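Local coordinates for fucoxanthin chlorophyll a/c-binding protein Lhcq11 (Chaetoceros gracilis, PDB 6L4U) that probably harvests light for photosynthesis in a diatom photosystem antenna, binding chlorophylls a and c and carotenoids such as fucoxanthin, at residues I60-P69 / E85-R96. Sequence-based numbering, arbitrary orientation.
With CLA (chlorophyll a), chain B.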
# COMPACT_ATOMS: atom_id res chain seq x y z
N ILE Y 60 -35.77 29.77 -56.44
CA ILE Y 60 -36.74 30.84 -56.61
C ILE Y 60 -36.25 32.07 -55.85
O ILE Y 60 -35.85 31.96 -54.69
CB ILE Y 60 -38.14 30.40 -56.13
CG1 ILE Y 60 -38.57 29.12 -56.84
CG2 ILE Y 60 -39.17 31.48 -56.39
CD1 ILE Y 60 -38.69 29.25 -58.34
N SER Y 61 -36.26 33.23 -56.50
CA SER Y 61 -35.81 34.47 -55.90
C SER Y 61 -36.89 35.05 -54.99
O SER Y 61 -37.96 34.48 -54.80
CB SER Y 61 -35.41 35.48 -56.99
OG SER Y 61 -35.00 36.70 -56.41
N LYS Y 62 -36.60 36.23 -54.42
CA LYS Y 62 -37.54 36.86 -53.51
C LYS Y 62 -38.68 37.54 -54.26
O LYS Y 62 -39.84 37.45 -53.84
CB LYS Y 62 -36.82 37.88 -52.63
CG LYS Y 62 -36.20 37.29 -51.36
CD LYS Y 62 -35.62 38.38 -50.47
CE LYS Y 62 -35.05 37.80 -49.19
NZ LYS Y 62 -35.01 38.79 -48.09
N GLU Y 63 -38.37 38.22 -55.37
CA GLU Y 63 -39.41 38.91 -56.13
C GLU Y 63 -40.31 37.94 -56.88
O GLU Y 63 -41.43 38.32 -57.25
CB GLU Y 63 -38.77 39.90 -57.11
CG GLU Y 63 -37.99 39.27 -58.25
CD GLU Y 63 -36.53 39.01 -57.91
OE1 GLU Y 63 -36.16 39.10 -56.72
OE2 GLU Y 63 -35.76 38.70 -58.84
N ALA Y 64 -39.86 36.71 -57.12
CA ALA Y 64 -40.74 35.70 -57.70
C ALA Y 64 -41.68 35.11 -56.66
O ALA Y 64 -42.73 34.56 -57.02
CB ALA Y 64 -39.92 34.59 -58.35
N ILE Y 65 -41.33 35.21 -55.38
CA ILE Y 65 -42.22 34.76 -54.32
C ILE Y 65 -43.32 35.79 -54.08
O ILE Y 65 -44.51 35.46 -54.02
CB ILE Y 65 -41.42 34.46 -53.04
CG1 ILE Y 65 -40.57 33.20 -53.22
CG2 ILE Y 65 -42.35 34.30 -51.84
CD1 ILE Y 65 -41.38 31.93 -53.36
N LEU Y 66 -42.94 37.06 -53.96
CA LEU Y 66 -43.88 38.13 -53.64
C LEU Y 66 -44.62 38.66 -54.86
O LEU Y 66 -45.25 39.72 -54.76
CB LEU Y 66 -43.15 39.28 -52.94
CG LEU Y 66 -42.53 38.93 -51.59
CD1 LEU Y 66 -41.48 39.96 -51.21
CD2 LEU Y 66 -43.59 38.81 -50.51
N SER Y 67 -44.57 37.97 -55.99
CA SER Y 67 -45.45 38.27 -57.11
C SER Y 67 -46.75 37.49 -57.06
O SER Y 67 -47.53 37.55 -58.01
CB SER Y 67 -44.73 37.99 -58.43
OG SER Y 67 -43.50 38.69 -58.50
N SER Y 68 -47.01 36.78 -55.96
CA SER Y 68 -48.19 35.96 -55.78
C SER Y 68 -48.61 36.04 -54.32
O SER Y 68 -47.78 35.77 -53.44
CB SER Y 68 -47.94 34.50 -56.16
OG SER Y 68 -47.62 34.37 -57.54
N PRO Y 69 -49.86 36.42 -54.03
CA PRO Y 69 -50.90 36.87 -54.96
C PRO Y 69 -50.75 38.34 -55.31
O PRO Y 69 -49.74 38.95 -54.96
CB PRO Y 69 -52.19 36.61 -54.19
CG PRO Y 69 -51.80 36.84 -52.78
CD PRO Y 69 -50.38 36.33 -52.65
N GLU Y 85 -37.56 40.79 -45.48
CA GLU Y 85 -36.26 41.42 -45.68
C GLU Y 85 -35.16 40.82 -44.82
O GLU Y 85 -33.99 41.11 -45.06
CB GLU Y 85 -36.36 42.93 -45.42
CG GLU Y 85 -37.08 43.71 -46.51
CD GLU Y 85 -38.59 43.69 -46.38
OE1 GLU Y 85 -39.11 43.12 -45.39
OE2 GLU Y 85 -39.27 44.24 -47.27
N ILE Y 86 -35.50 40.00 -43.83
CA ILE Y 86 -34.52 39.40 -42.94
C ILE Y 86 -34.40 37.93 -43.32
O ILE Y 86 -35.33 37.14 -43.09
CB ILE Y 86 -34.90 39.56 -41.47
CG1 ILE Y 86 -35.01 41.05 -41.11
CG2 ILE Y 86 -33.86 38.90 -40.59
CD1 ILE Y 86 -35.66 41.31 -39.78
N GLY Y 87 -33.26 37.56 -43.88
CA GLY Y 87 -33.03 36.23 -44.37
C GLY Y 87 -32.54 36.23 -45.80
O GLY Y 87 -31.95 37.19 -46.29
N SER Y 88 -32.79 35.12 -46.48
CA SER Y 88 -32.41 34.94 -47.86
C SER Y 88 -33.63 34.59 -48.70
O SER Y 88 -34.76 34.52 -48.19
CB SER Y 88 -31.32 33.88 -47.97
OG SER Y 88 -31.75 32.65 -47.41
N ALA Y 89 -33.41 34.35 -49.99
CA ALA Y 89 -34.49 33.90 -50.86
C ALA Y 89 -34.92 32.48 -50.55
O ALA Y 89 -36.05 32.10 -50.86
CB ALA Y 89 -34.06 34.01 -52.33
N GLU Y 90 -34.03 31.69 -49.94
CA GLU Y 90 -34.41 30.37 -49.45
C GLU Y 90 -35.39 30.48 -48.28
O GLU Y 90 -36.31 29.67 -48.15
CB GLU Y 90 -33.15 29.60 -49.06
CG GLU Y 90 -33.35 28.34 -48.24
CD GLU Y 90 -32.04 27.73 -47.77
OE1 GLU Y 90 -31.99 26.50 -47.57
OE2 GLU Y 90 -31.06 28.49 -47.61
N THR Y 91 -35.22 31.50 -47.45
CA THR Y 91 -36.10 31.72 -46.30
C THR Y 91 -37.49 32.21 -46.70
O THR Y 91 -38.47 31.78 -46.08
CB THR Y 91 -35.46 32.73 -45.34
OG1 THR Y 91 -34.06 32.43 -45.21
CG2 THR Y 91 -36.10 32.66 -43.98
N LEU Y 92 -37.59 33.06 -47.71
CA LEU Y 92 -38.90 33.52 -48.16
C LEU Y 92 -39.68 32.42 -48.86
O LEU Y 92 -40.92 32.43 -48.84
CB LEU Y 92 -38.75 34.73 -49.08
CG LEU Y 92 -39.98 35.60 -49.28
CD1 LEU Y 92 -40.65 35.90 -47.96
CD2 LEU Y 92 -39.63 36.88 -50.00
N ALA Y 93 -38.98 31.47 -49.48
CA ALA Y 93 -39.66 30.32 -50.08
C ALA Y 93 -40.25 29.41 -49.02
O ALA Y 93 -41.29 28.78 -49.26
CB ALA Y 93 -38.69 29.55 -50.97
N TRP Y 94 -39.62 29.33 -47.85
CA TRP Y 94 -40.23 28.61 -46.74
C TRP Y 94 -41.44 29.35 -46.20
O TRP Y 94 -42.39 28.71 -45.72
CB TRP Y 94 -39.20 28.39 -45.63
CG TRP Y 94 -39.74 27.62 -44.48
CD1 TRP Y 94 -40.19 28.12 -43.29
CD2 TRP Y 94 -39.90 26.21 -44.40
NE1 TRP Y 94 -40.62 27.11 -42.48
CE2 TRP Y 94 -40.45 25.92 -43.14
CE3 TRP Y 94 -39.64 25.15 -45.28
CZ2 TRP Y 94 -40.74 24.62 -42.73
CZ3 TRP Y 94 -39.92 23.87 -44.87
CH2 TRP Y 94 -40.47 23.61 -43.61
N TYR Y 95 -41.44 30.68 -46.28
CA TYR Y 95 -42.60 31.45 -45.86
C TYR Y 95 -43.76 31.26 -46.83
O TYR Y 95 -44.93 31.28 -46.42
CB TYR Y 95 -42.25 32.93 -45.74
CG TYR Y 95 -41.32 33.30 -44.61
CD1 TYR Y 95 -41.07 32.42 -43.56
CD2 TYR Y 95 -40.70 34.54 -44.58
CE1 TYR Y 95 -40.23 32.76 -42.53
CE2 TYR Y 95 -39.85 34.89 -43.55
CZ TYR Y 95 -39.62 34.00 -42.53
OH TYR Y 95 -38.78 34.35 -41.50
N ARG Y 96 -43.47 31.08 -48.12
CA ARG Y 96 -44.54 30.92 -49.09
C ARG Y 96 -45.11 29.51 -49.06
O ARG Y 96 -46.32 29.32 -49.18
CB ARG Y 96 -44.04 31.27 -50.49
CG ARG Y 96 -45.08 31.16 -51.60
CD ARG Y 96 -46.37 31.91 -51.27
NE ARG Y 96 -46.25 33.34 -51.51
CZ ARG Y 96 -46.90 34.27 -50.81
NH1 ARG Y 96 -47.72 33.91 -49.84
NH2 ARG Y 96 -46.73 35.55 -51.10
MG CLA B . -49.27 35.74 -45.51
CHA CLA B . -47.73 38.15 -47.44
CHB CLA B . -46.29 34.14 -45.24
CHC CLA B . -50.73 33.74 -43.22
CHD CLA B . -52.25 37.96 -45.38
NA CLA B . -47.34 36.10 -46.17
C1A CLA B . -46.88 36.99 -46.97
C2A CLA B . -45.44 36.85 -47.39
C3A CLA B . -45.07 35.54 -46.73
C4A CLA B . -46.32 35.25 -45.99
CMA CLA B . -44.88 34.49 -47.81
CAA CLA B . -44.58 37.97 -46.75
CBA CLA B . -43.29 37.64 -45.99
CGA CLA B . -43.53 37.68 -44.50
O1A CLA B . -43.63 38.73 -43.90
O2A CLA B . -43.65 36.42 -43.78
NB CLA B . -48.60 34.18 -44.39
C1B CLA B . -47.39 33.61 -44.43
C2B CLA B . -47.25 32.39 -43.59
C3B CLA B . -48.59 32.28 -42.98
C4B CLA B . -49.33 33.45 -43.55
CMB CLA B . -46.07 31.49 -43.37
CAB CLA B . -49.08 31.25 -42.03
CBB CLA B . -49.49 31.58 -40.82
NC CLA B . -51.09 35.85 -44.53
C1C CLA B . -51.50 34.93 -43.64
C2C CLA B . -52.84 35.17 -43.06
C3C CLA B . -53.27 36.41 -43.71
C4C CLA B . -52.13 36.73 -44.58
CMC CLA B . -53.62 34.37 -42.05
CAC CLA B . -54.57 37.16 -43.52
CBC CLA B . -54.33 38.16 -42.41
ND CLA B . -49.90 37.58 -46.13
C1D CLA B . -51.10 38.37 -46.17
C2D CLA B . -51.07 39.56 -47.05
C3D CLA B . -49.69 39.44 -47.56
C4D CLA B . -49.11 38.32 -46.99
CMD CLA B . -52.02 40.66 -47.43
CAD CLA B . -48.67 40.08 -48.43
OBD CLA B . -48.85 41.13 -49.13
CBD CLA B . -47.46 39.25 -48.41
CGD CLA B . -47.41 38.61 -49.75
O1D CLA B . -47.83 37.47 -49.92
O2D CLA B . -46.90 39.33 -50.90
CED CLA B . -47.30 38.93 -52.21
C1 CLA B . -44.65 36.33 -42.79
C2 CLA B . -44.24 35.54 -41.57
C3 CLA B . -45.16 34.87 -40.86
C4 CLA B . -46.61 34.90 -41.25
C5 CLA B . -44.77 34.08 -39.63
C6 CLA B . -45.07 34.84 -38.34
C7 CLA B . -46.35 34.31 -37.68
C8 CLA B . -46.62 34.98 -36.35
C9 CLA B . -46.36 33.99 -35.21
C10 CLA B . -48.05 35.50 -36.33
C11 CLA B . -48.40 36.13 -34.99
C12 CLA B . -49.87 35.91 -34.67
C13 CLA B . -50.75 36.75 -35.58
C14 CLA B . -50.69 38.22 -35.20
C15 CLA B . -52.17 36.21 -35.51
C16 CLA B . -52.81 36.41 -34.14
C17 CLA B . -54.32 36.22 -34.21
C18 CLA B . -54.68 34.83 -34.71
C19 CLA B . -55.68 34.91 -35.85
C20 CLA B . -55.21 33.96 -33.57
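Lys62 and Ala89 bring the backbones to 5.0 Å between CA atoms, and the short, weakly bonded helix 62-65 lies against the first turns of helix 89-115, Ile65 standing 6.7 Å from Ala93 by CA atoms. Leu92 is wedged into the face formed by Lys62, Ile65 and Leu66: its CG meets Ile65 CG2 at 3.7 Å, while its CD2 lies against Lys62 CG and Leu66 CD1. The extended Lys62 chain crosses Leu92 at about a right angle and runs past Ser88 O, and its NZ is hydrogen-bonded to Ala84 O, just before segment 85-96. The same Ile65 CG2 also packs on Arg96 CB, and CD1 rests over Ala93. Bent at chi2 (52°) and chi3 (79°), Arg96 turns its guanidinium to the chlorophyll a, where NH2 donates a nearly straight 2.5 Å hydrogen bond to CLA O1D (170°). One face of that group carries CLA CMA, and Ile65 O lies at its edge. Replacing Arg96 with a leucine would probably leave CLA O1D without this donor and the chlorophyll's methyl ester less firmly oriented. Pro69, after a cis peptide bond, continues the wall toward helix 208-230. With Leu92 CD1 on CLA CBA and Leu66 CD2 near CLA O2D, segment 60-69 and the start of helix 89-115 form one side of a chlorophyll a pocket in a light-harvesting chlorophyll-binding fold.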